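PDB 6PWI: putative hyaluronoglucosaminidase from Clostridium perfringens, which probably hydrolyses N-acetylhexosaminide linkages as a cell-wall-anchored family 84 glycoside hydrolase, of which this chain holds the catalytic barrel and adjoining domains. Local coordinates for residues Trp191-Arg196 with Lys238-Val243; Glu232-Ile237 with Phe282-Ser287; Asp313-Arg318 with Pro355-Ile360. All blocks are in the same frame, centred on the assembly; numbering follows the deposited sequence.

Overall arrangement
After an N-terminal domain built on a mixed sheet, the chain enters a closed eight-stranded parallel barrel, and all three contacts lie on its outer layer. Contact 1 closes the 41 residues between its segments, bringing the start of helix 193-204 against helix 231-247. Contact 2 begins on that same helix before contact 1 is complete, so the two cross; it closes 44 residues that contain strand 250-255 and joins helix 231-247 to helix 268-286. Contact 3 follows in series, closing 36 residues that contain strand 328-330 and setting helix 304-321 against the turn that leads into strand 359-362. F282 and E283 of contact 2 touch L314 and W317 of contact 3, linking adjacent helices round the barrel.

Contact 1: Trp191-Arg196 with Lys238-Val243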
loop_
_atom_site.group_PDB
_atom_site.type_symbol
_atom_site.label_atom_id
_atom_site.label_comp_id
_atom_site.label_asym_id
_atom_site.label_seq_id
_atom_site.Cartn_x
_atom_site.Cartn_y
_atom_site.Cartn_z
ATOM N N TRP A 191 7.659 3.406 12.255
ATOM C CA TRP A 191 8.398 3.939 11.128
ATOM C C TRP A 191 9.071 5.244 11.540
ATOM O O TRP A 191 8.542 5.994 12.364
ATOM C CB TRP A 191 7.466 4.163 9.936
ATOM C CG TRP A 191 6.818 2.921 9.405
ATOM C CD1 TRP A 191 7.313 1.648 9.413
ATOM C CD2 TRP A 191 5.556 2.851 8.726
ATOM N NE1 TRP A 191 6.436 0.789 8.815
ATOM C CE2 TRP A 191 5.349 1.497 8.383
ATOM C CE3 TRP A 191 4.581 3.795 8.394
ATOM C CZ2 TRP A 191 4.200 1.068 7.719
ATOM C CZ3 TRP A 191 3.442 3.373 7.750
ATOM C CH2 TRP A 191 3.260 2.029 7.414
ATOM N N SER A 192 10.242 5.508 10.952
ATOM C CA SER A 192 10.864 6.814 11.078
ATOM C C SER A 192 10.036 7.855 10.315
ATOM O O SER A 192 9.272 7.522 9.408
ATOM C CB SER A 192 12.269 6.760 10.572
ATOM O OG SER A 192 12.260 6.669 9.157
ATOM N N ASN A 193 10.203 9.128 10.685
ATOM C CA ASN A 193 9.541 10.219 9.989
ATOM C C ASN A 193 9.971 10.257 8.521
ATOM O O ASN A 193 9.141 10.483 7.648
ATOM C CB ASN A 193 9.720 11.553 10.717
ATOM C CG ASN A 193 9.031 11.585 12.065
ATOM O OD1 ASN A 193 8.149 10.775 12.340
ATOM N ND2 ASN A 193 9.426 12.519 12.915
ATOM N N GLU A 194 11.259 10.025 8.249
ATOM C CA GLU A 194 11.753 9.935 6.884
ATOM C C GLU A 194 10.890 8.955 6.078
ATOM O O GLU A 194 10.480 9.273 4.958
ATOM C CB GLU A 194 13.235 9.540 6.891
ATOM C CG GLU A 194 13.961 9.779 5.569
ATOM C CD GLU A 194 15.458 9.463 5.548
ATOM O OE1 GLU A 194 15.959 8.862 6.529
ATOM O OE2 GLU A 194 16.132 9.819 4.547
ATOM N N ASN A 195 10.611 7.773 6.661
ATOM C CA ASN A 195 9.929 6.687 5.969
ATOM C C ASN A 195 8.435 6.972 5.826
ATOM O O ASN A 195 7.847 6.638 4.798
ATOM C CB ASN A 195 10.176 5.318 6.611
ATOM C CG ASN A 195 11.409 4.606 6.086
ATOM O OD1 ASN A 195 11.666 4.581 4.880
ATOM N ND2 ASN A 195 12.175 4.007 6.987
ATOM N N ARG A 196 7.820 7.576 6.855
ATOM C CA ARG A 196 6.417 7.945 6.765
ATOM C C ARG A 196 6.198 8.898 5.591
ATOM O O ARG A 196 5.229 8.754 4.850
ATOM C CB ARG A 196 5.912 8.550 8.075
ATOM C CG ARG A 196 5.645 7.521 9.160
ATOM C CD ARG A 196 5.749 8.182 10.519
ATOM N NE ARG A 196 5.356 7.310 11.612
ATOM C CZ ARG A 196 5.717 7.503 12.872
ATOM N NH1 ARG A 196 6.483 8.534 13.184
ATOM N NH2 ARG A 196 5.316 6.671 13.813
ATOM N N LYS A 238 3.659 18.279 11.897
ATOM C CA LYS A 238 3.324 19.259 10.873
ATOM C C LYS A 238 4.135 19.024 9.595
ATOM O O LYS A 238 3.629 19.248 8.499
ATOM C CB LYS A 238 3.409 20.696 11.394
ATOM C CG LYS A 238 3.556 21.759 10.314
ATOM C CD LYS A 238 3.015 23.109 10.721
ATOM C CE LYS A 238 3.574 24.254 9.902
ATOM N NZ LYS A 238 3.819 23.869 8.492
ATOM N N GLU A 239 5.383 18.565 9.728
ATOM C CA GLU A 239 6.180 18.261 8.548
ATOM C C GLU A 239 5.556 17.101 7.770
ATOM O O GLU A 239 5.537 17.121 6.543
ATOM C CB GLU A 239 7.629 17.947 8.921
ATOM C CG GLU A 239 8.509 19.175 9.044
ATOM C CD GLU A 239 9.956 18.874 9.395
ATOM O OE1 GLU A 239 10.291 17.685 9.568
ATOM O OE2 GLU A 239 10.751 19.832 9.495
ATOM N N MET A 240 5.032 16.101 8.491
ATOM C CA MET A 240 4.419 14.947 7.855
ATOM C C MET A 240 3.091 15.335 7.213
ATOM O O MET A 240 2.782 14.876 6.116
ATOM C CB MET A 240 4.218 13.795 8.842
ATOM C CG MET A 240 5.526 13.145 9.221
ATOM S SD MET A 240 5.325 11.708 10.288
ATOM C CE MET A 240 5.188 12.466 11.907
ATOM N N VAL A 241 2.332 16.202 7.894
ATOM C CA VAL A 241 1.045 16.661 7.404
ATOM C C VAL A 241 1.241 17.439 6.100
ATOM O O VAL A 241 0.439 17.327 5.172
ATOM C CB VAL A 241 0.306 17.479 8.482
ATOM C CG1 VAL A 241 -0.894 18.220 7.917
ATOM C CG2 VAL A 241 -0.103 16.611 9.662
ATOM N N ASP A 242 2.329 18.210 6.024
ATOM C CA ASP A 242 2.626 18.985 4.833
ATOM C C ASP A 242 2.918 18.050 3.660
ATOM O O ASP A 242 2.481 18.322 2.540
ATOM C CB ASP A 242 3.763 19.982 5.076
ATOM C CG ASP A 242 3.402 21.201 5.922
ATOM O OD1 ASP A 242 2.183 21.436 6.181
ATOM O OD2 ASP A 242 4.347 21.923 6.322
ATOM N N VAL A 243 3.653 16.952 3.916
ATOM C CA VAL A 243 3.917 15.975 2.868
ATOM C C VAL A 243 2.587 15.382 2.405
ATOM O O VAL A 243 2.357 15.225 1.204
ATOM C CB VAL A 243 4.932 14.886 3.273
ATOM C CG1 VAL A 243 5.010 13.792 2.220
ATOM C CG2 VAL A 243 6.319 15.462 3.509
#
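N193 OD1 is approached from two quarters: R196 of its own helix donates a hydrogen bond to it, and the thioether of M240 comes up from the neighbouring helix. The bond from R196 NH1 to N193 OD1 is 2.9 Å long. It lies in the guanidinium plane and meets the amide oxygen almost along its C=O axis (169°), although the N-H itself points less straight, at 136°. The methyl group of M240 is the nearer part of the thioether, with CE 3.4 Å from N193 OD1, while its sulfur SD lies 3.6 Å from R196 CD. The methionine therefore rests against the amide and the aliphatic part of the arginine at once, its chain crossing that of N193 at about a right angle. A bend at its last torsion (chi3 -83°) sets the methyl beside the asparagine. The two segments share no hydrogen bond. They join the beginning of helix 193-204 to the middle of helix 231-247, adjacent helices in the outer layer of a (beta/alpha)8 barrel. S192 caps the first of these, its OG accepting from N195 N at 3.2 Å. R196, extended from CG to NE, carries its head inward: W191 O sits 3.2 Å above the guanidinium plane, over its centre, and E184, at the end of strand 179-184, forms a salt bridge with NE. The guanidinium is thus held at both edge and face, which restricts its rotation. M240 also touches K197 and M200 on the next turn of helix 193-204.

Contact 2: Glu232-Ile237 with Phe282-Ser287; sequences EKLAEI and FEQLYS
L234 and Q284 make the larger of two largely apolar contacts between helices 231-247 and 268-286. The leucine reaches across with both methyl groups to the side chain of the glutamine. Its CD1 lies 3.8 Å from Q284 CG and equally near the amide carbon, while L234 CD2 faces Q284 NE2 at 3.8 Å, so the leucine fork lies against the methylene and amide parts of the glutamine. Both chains leave their helices with CG anti to the backbone nitrogen (chi1 -172° for L234 and -169° for Q284), and they meet at an oblique angle. Deeper in the interface, a second pair of branched chains joins in: I237 CG2 is 4.0 Å from L285 CD1. The nearest alpha carbons across the contact, those of L234 and L285, are 7.9 Å apart.

Polar interactions run alongside the interface, with no hydrogen bond across it. Q284, extended beyond CG, takes its amide oxygen to the backbone N of Y229, a bond that helps fix the amide against which L234 packs. At the end of the second segment, S287 OG turns back to the backbone and donates to Q284 O at 2.7 Å, tilted 24° from the carbonyl plane.

The two helices are consecutive members of the barrel's outer layer and pack over strand 250-255 between them in the chain. I237 touches F251 and L285 touches W253, both on that strand. The loop before helix 231-247 adds P228 beside Q284 and Y229 beside I237. On the far side of helix 268-286, E283 reaches K321 and W317 of helix 304-321.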
loop_
_atom_site.group_PDB
_atom_site.type_symbol
_atom_site.label_atom_id
_atom_site.label_comp_id
_atom_site.label_asym_id
_atom_site.label_seq_id
_atom_site.Cartn_x
_atom_site.Cartn_y
_atom_site.Cartn_z
ATOM N N GLU A 232 8.068 20.183 20.047
ATOM C CA GLU A 232 8.973 19.532 19.106
ATOM C C GLU A 232 8.219 18.433 18.359
ATOM O O GLU A 232 8.375 18.305 17.144
ATOM C CB GLU A 232 10.250 18.992 19.759
ATOM N N LYS A 233 7.385 17.675 19.089
ATOM C CA LYS A 233 6.656 16.554 18.515
ATOM C C LYS A 233 5.599 17.057 17.528
ATOM O O LYS A 233 5.452 16.502 16.440
ATOM C CB LYS A 233 6.142 15.595 19.599
ATOM N N LEU A 234 4.897 18.133 17.896
ATOM C CA LEU A 234 3.893 18.734 17.035
ATOM C C LEU A 234 4.526 19.232 15.735
ATOM O O LEU A 234 3.919 19.139 14.671
ATOM C CB LEU A 234 3.192 19.872 17.789
ATOM C CG LEU A 234 1.974 20.474 17.080
ATOM C CD1 LEU A 234 0.778 19.531 17.136
ATOM C CD2 LEU A 234 1.606 21.835 17.655
ATOM N N ALA A 235 5.748 19.769 15.822
ATOM C CA ALA A 235 6.413 20.337 14.659
ATOM C C ALA A 235 6.818 19.221 13.700
ATOM O O ALA A 235 6.872 19.428 12.486
ATOM C CB ALA A 235 7.601 21.167 15.081
ATOM N N GLU A 236 7.096 18.039 14.262
ATOM C CA GLU A 236 7.431 16.866 13.470
ATOM C C GLU A 236 6.187 16.389 12.732
ATOM O O GLU A 236 6.270 16.035 11.560
ATOM C CB GLU A 236 7.984 15.744 14.346
ATOM C CG GLU A 236 9.418 15.967 14.787
ATOM C CD GLU A 236 9.889 15.011 15.871
ATOM O OE1 GLU A 236 9.288 13.912 16.020
ATOM O OE2 GLU A 236 10.858 15.363 16.570
ATOM N N ILE A 237 5.045 16.398 13.432
ATOM C CA ILE A 237 3.766 16.027 12.849
ATOM C C ILE A 237 3.457 16.971 11.687
ATOM O O ILE A 237 3.073 16.513 10.609
ATOM C CB ILE A 237 2.644 15.978 13.911
ATOM C CG1 ILE A 237 2.796 14.762 14.832
ATOM C CG2 ILE A 237 1.266 16.020 13.261
ATOM C CD1 ILE A 237 1.869 14.764 16.032
ATOM N N PHE A 282 -8.013 17.958 19.240
ATOM C CA PHE A 282 -8.306 17.937 17.815
ATOM C C PHE A 282 -7.919 19.277 17.202
ATOM O O PHE A 282 -7.381 19.315 16.096
ATOM C CB PHE A 282 -9.769 17.569 17.543
ATOM C CG PHE A 282 -10.095 16.093 17.521
ATOM C CD1 PHE A 282 -9.163 15.134 17.894
ATOM C CD2 PHE A 282 -11.359 15.655 17.149
ATOM C CE1 PHE A 282 -9.481 13.784 17.870
ATOM C CE2 PHE A 282 -11.675 14.305 17.129
ATOM C CZ PHE A 282 -10.737 13.370 17.492
ATOM N N GLU A 283 -8.183 20.364 17.944
ATOM C CA GLU A 283 -7.850 21.714 17.510
ATOM C C GLU A 283 -6.341 21.845 17.322
ATOM O O GLU A 283 -5.896 22.490 16.372
ATOM C CB GLU A 283 -8.368 22.769 18.492
ATOM C CG GLU A 283 -9.879 22.925 18.514
ATOM C CD GLU A 283 -10.492 23.562 17.278
ATOM O OE1 GLU A 283 -9.731 23.882 16.332
ATOM O OE2 GLU A 283 -11.730 23.740 17.261
ATOM N N GLN A 284 -5.562 21.224 18.225
ATOM C CA GLN A 284 -4.108 21.284 18.151
ATOM C C GLN A 284 -3.628 20.644 16.848
ATOM O O GLN A 284 -2.803 21.226 16.144
ATOM C CB GLN A 284 -3.440 20.668 19.386
ATOM C CG GLN A 284 -1.940 20.945 19.453
ATOM C CD GLN A 284 -1.150 20.076 20.407
ATOM O OE1 GLN A 284 -1.528 18.954 20.741
ATOM N NE2 GLN A 284 -0.011 20.588 20.842
ATOM N N LEU A 285 -4.157 19.456 16.521
ATOM C CA LEU A 285 -3.786 18.798 15.278
ATOM C C LEU A 285 -4.301 19.614 14.096
ATOM O O LEU A 285 -3.587 19.750 13.104
ATOM C CB LEU A 285 -4.324 17.362 15.242
ATOM C CG LEU A 285 -3.472 16.280 15.914
ATOM C CD1 LEU A 285 -2.013 16.355 15.499
ATOM C CD2 LEU A 285 -3.601 16.320 17.424
ATOM N N TYR A 286 -5.521 20.168 14.221
ATOM C CA TYR A 286 -6.144 20.965 13.170
ATOM C C TYR A 286 -5.254 22.153 12.812
ATOM O O TYR A 286 -5.185 22.552 11.648
ATOM C CB TYR A 286 -7.525 21.484 13.591
ATOM C CG TYR A 286 -8.290 22.183 12.491
ATOM C CD1 TYR A 286 -9.166 21.486 11.674
ATOM C CD2 TYR A 286 -8.140 23.546 12.255
ATOM C CE1 TYR A 286 -9.861 22.121 10.654
ATOM C CE2 TYR A 286 -8.818 24.195 11.235
ATOM C CZ TYR A 286 -9.689 23.479 10.434
ATOM O OH TYR A 286 -10.368 24.093 9.422
ATOM N N SER A 287 -4.572 22.692 13.836
ATOM C CA SER A 287 -3.764 23.895 13.720
ATOM C C SER A 287 -2.483 23.629 12.931
ATOM O O SER A 287 -1.847 24.567 12.463
ATOM C CB SER A 287 -3.474 24.487 15.078
ATOM O OG SER A 287 -2.354 23.862 15.681
#

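Contact 3: Asp313-Arg318 with Pro355-Ile360; sequences DLEKWR and PETIDI
E315 and T357 meet through the one hydrogen bond of this contact: T357 OG1 donates to E315 OE2 at 2.9 Å, approaching from well above the carboxylate plane (56° out of it). The hydroxyl is brought there by the first torsion of the threonine, chi1 56°, which lodges OG1 between the backbone nitrogen and the carbonyl carbon and sets CG2 anti to the carbonyl carbon. E315 leaves its helix with CG anti to its backbone nitrogen, then bends at chi2 (70°). That kink keeps the carboxylate near the helix, where R318, one turn further on, can also reach it.

R318 NH1 forms a salt bridge with E315 OE2 at 2.7 Å, the carboxylate carbon lying in the guanidinium plane at its edge. The individual N-H bonds to the two carboxylate oxygens are weak. The same oxygen, OE2, thus serves both the threonine and the arginine, and the nearby positive charge probably steadies the glutamate in its ionised form. R318 is itself bent at chi2 and chi3, and its NE is hydrogen-bonded to V324 O, which helps hold the head in place. Nearer the helix backbone, the E315 chain and the P355 ring slide past each other in opposite directions, with E315 CB 4.0 Å from P355 CG.

P355 opens a type I turn ending at I358, whose N bonds to P355 O at 3.2 Å, and R385 NH1 donates to both P355 O and I358 O. The turn leads into barrel strand 359-362, where D359 pairs through its backbone with F327 and F329. P355 and I358 also pack on E312 and M311 of helix 304-321, whose other flank, with L314 and W317, rests on helix 268-286.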
loop_
_atom_site.group_PDB
_atom_site.type_symbol
_atom_site.label_atom_id
_atom_site.label_comp_id
_atom_site.label_asym_id
_atom_site.label_seq_id
_atom_site.Cartn_x
_atom_site.Cartn_y
_atom_site.Cartn_z
ATOM N N ASP A 313 -21.138 14.190 19.234
ATOM C CA ASP A 313 -20.593 15.477 19.647
ATOM C C ASP A 313 -19.418 15.882 18.754
ATOM O O ASP A 313 -19.240 17.067 18.476
ATOM C CB ASP A 313 -20.274 15.506 21.145
ATOM C CG ASP A 313 -21.505 15.695 22.023
ATOM O OD1 ASP A 313 -22.478 16.313 21.547
ATOM O OD2 ASP A 313 -21.484 15.227 23.180
ATOM N N LEU A 314 -18.634 14.896 18.294
ATOM C CA LEU A 314 -17.495 15.173 17.432
ATOM C C LEU A 314 -17.974 15.537 16.032
ATOM O O LEU A 314 -17.314 16.308 15.340
ATOM C CB LEU A 314 -16.546 13.971 17.397
ATOM C CG LEU A 314 -15.832 13.662 18.712
ATOM C CD1 LEU A 314 -14.880 12.489 18.549
ATOM C CD2 LEU A 314 -15.084 14.880 19.226
ATOM N N GLU A 315 -19.124 14.986 15.628
ATOM C CA GLU A 315 -19.676 15.262 14.311
ATOM C C GLU A 315 -20.132 16.720 14.233
ATOM O O GLU A 315 -19.946 17.372 13.203
ATOM C CB GLU A 315 -20.787 14.268 13.963
ATOM C CG GLU A 315 -21.426 14.497 12.602
ATOM C CD GLU A 315 -20.587 14.182 11.369
ATOM O OE1 GLU A 315 -19.433 13.732 11.521
ATOM O OE2 GLU A 315 -21.095 14.387 10.247
ATOM N N LYS A 316 -20.713 17.230 15.331
ATOM C CA LYS A 316 -21.142 18.621 15.409
ATOM C C LYS A 316 -19.944 19.537 15.166
ATOM O O LYS A 316 -20.015 20.446 14.339
ATOM C CB LYS A 316 -21.857 18.920 16.733
ATOM C CG LYS A 316 -23.370 18.706 16.735
ATOM C CD LYS A 316 -24.067 19.116 18.030
ATOM C CE LYS A 316 -24.297 17.976 19.004
ATOM N N TRP A 317 -18.841 19.257 15.873
ATOM C CA TRP A 317 -17.575 19.964 15.726
ATOM C C TRP A 317 -17.096 19.937 14.274
ATOM O O TRP A 317 -16.676 20.955 13.718
ATOM C CB TRP A 317 -16.528 19.366 16.674
ATOM C CG TRP A 317 -15.171 19.984 16.537
ATOM C CD1 TRP A 317 -14.739 21.148 17.104
ATOM C CD2 TRP A 317 -14.058 19.468 15.781
ATOM N NE1 TRP A 317 -13.440 21.396 16.749
ATOM C CE2 TRP A 317 -12.994 20.386 15.937
ATOM C CE3 TRP A 317 -13.850 18.326 14.997
ATOM C CZ2 TRP A 317 -11.748 20.191 15.339
ATOM C CZ3 TRP A 317 -12.623 18.144 14.394
ATOM C CH2 TRP A 317 -11.585 19.062 14.568
ATOM N N ARG A 318 -17.163 18.753 13.667
ATOM C CA ARG A 318 -16.602 18.536 12.346
ATOM C C ARG A 318 -17.323 19.407 11.316
ATOM O O ARG A 318 -16.701 19.929 10.390
ATOM C CB ARG A 318 -16.697 17.047 12.022
ATOM C CG ARG A 318 -16.057 16.650 10.704
ATOM C CD ARG A 318 -16.901 15.523 10.177
ATOM N NE ARG A 318 -16.909 15.680 8.739
ATOM C CZ ARG A 318 -17.948 15.414 7.966
ATOM N NH1 ARG A 318 -19.080 14.985 8.499
ATOM N NH2 ARG A 318 -17.843 15.583 6.661
ATOM N N PRO A 355 -23.733 8.780 13.622
ATOM C CA PRO A 355 -24.021 9.515 12.390
ATOM C C PRO A 355 -23.587 8.759 11.141
ATOM O O PRO A 355 -22.521 8.151 11.126
ATOM C CB PRO A 355 -23.191 10.790 12.552
ATOM C CG PRO A 355 -23.198 11.025 14.034
ATOM C CD PRO A 355 -23.124 9.643 14.646
ATOM N N GLU A 356 -24.424 8.849 10.101
ATOM C CA GLU A 356 -24.332 8.105 8.854
ATOM C C GLU A 356 -23.005 8.335 8.129
ATOM O O GLU A 356 -22.595 7.511 7.316
ATOM C CB GLU A 356 -25.446 8.574 7.921
ATOM C CG GLU A 356 -26.705 7.728 7.962
ATOM C CD GLU A 356 -27.584 7.980 6.743
ATOM O OE1 GLU A 356 -28.230 9.055 6.687
ATOM O OE2 GLU A 356 -27.592 7.121 5.827
ATOM N N THR A 357 -22.344 9.464 8.401
ATOM C CA THR A 357 -21.176 9.874 7.636
ATOM C C THR A 357 -19.921 9.122 8.082
ATOM O O THR A 357 -18.924 9.111 7.362
ATOM C CB THR A 357 -20.928 11.382 7.783
ATOM O OG1 THR A 357 -20.818 11.667 9.181
ATOM C CG2 THR A 357 -21.999 12.231 7.131
ATOM N N ILE A 358 -19.964 8.514 9.275
ATOM C CA ILE A 358 -18.783 7.910 9.869
ATOM C C ILE A 358 -18.500 6.570 9.192
ATOM O O ILE A 358 -19.403 5.758 9.013
ATOM C CB ILE A 358 -18.942 7.789 11.398
ATOM C CG1 ILE A 358 -19.068 9.172 12.045
ATOM C CG2 ILE A 358 -17.806 6.982 12.003
ATOM C CD1 ILE A 358 -19.623 9.154 13.453
ATOM N N ASP A 359 -17.233 6.366 8.822
ATOM C CA ASP A 359 -16.762 5.136 8.204
ATOM C C ASP A 359 -16.247 4.174 9.273
ATOM O O ASP A 359 -15.205 4.412 9.879
ATOM C CB ASP A 359 -15.712 5.443 7.135
ATOM C CG ASP A 359 -16.234 6.473 6.149
ATOM O OD1 ASP A 359 -17.297 6.203 5.539
ATOM O OD2 ASP A 359 -15.613 7.560 6.043
ATOM N N ILE A 360 -16.997 3.089 9.492
ATOM C CA ILE A 360 -16.657 2.098 10.500
ATOM C C ILE A 360 -15.821 0.995 9.845
ATOM O O ILE A 360 -16.154 0.512 8.762
ATOM C CB ILE A 360 -17.945 1.566 11.156
ATOM C CG1 ILE A 360 -18.672 2.680 11.915
ATOM C CG2 ILE A 360 -17.640 0.364 12.037
ATOM C CD1 ILE A 360 -20.166 2.483 12.062
#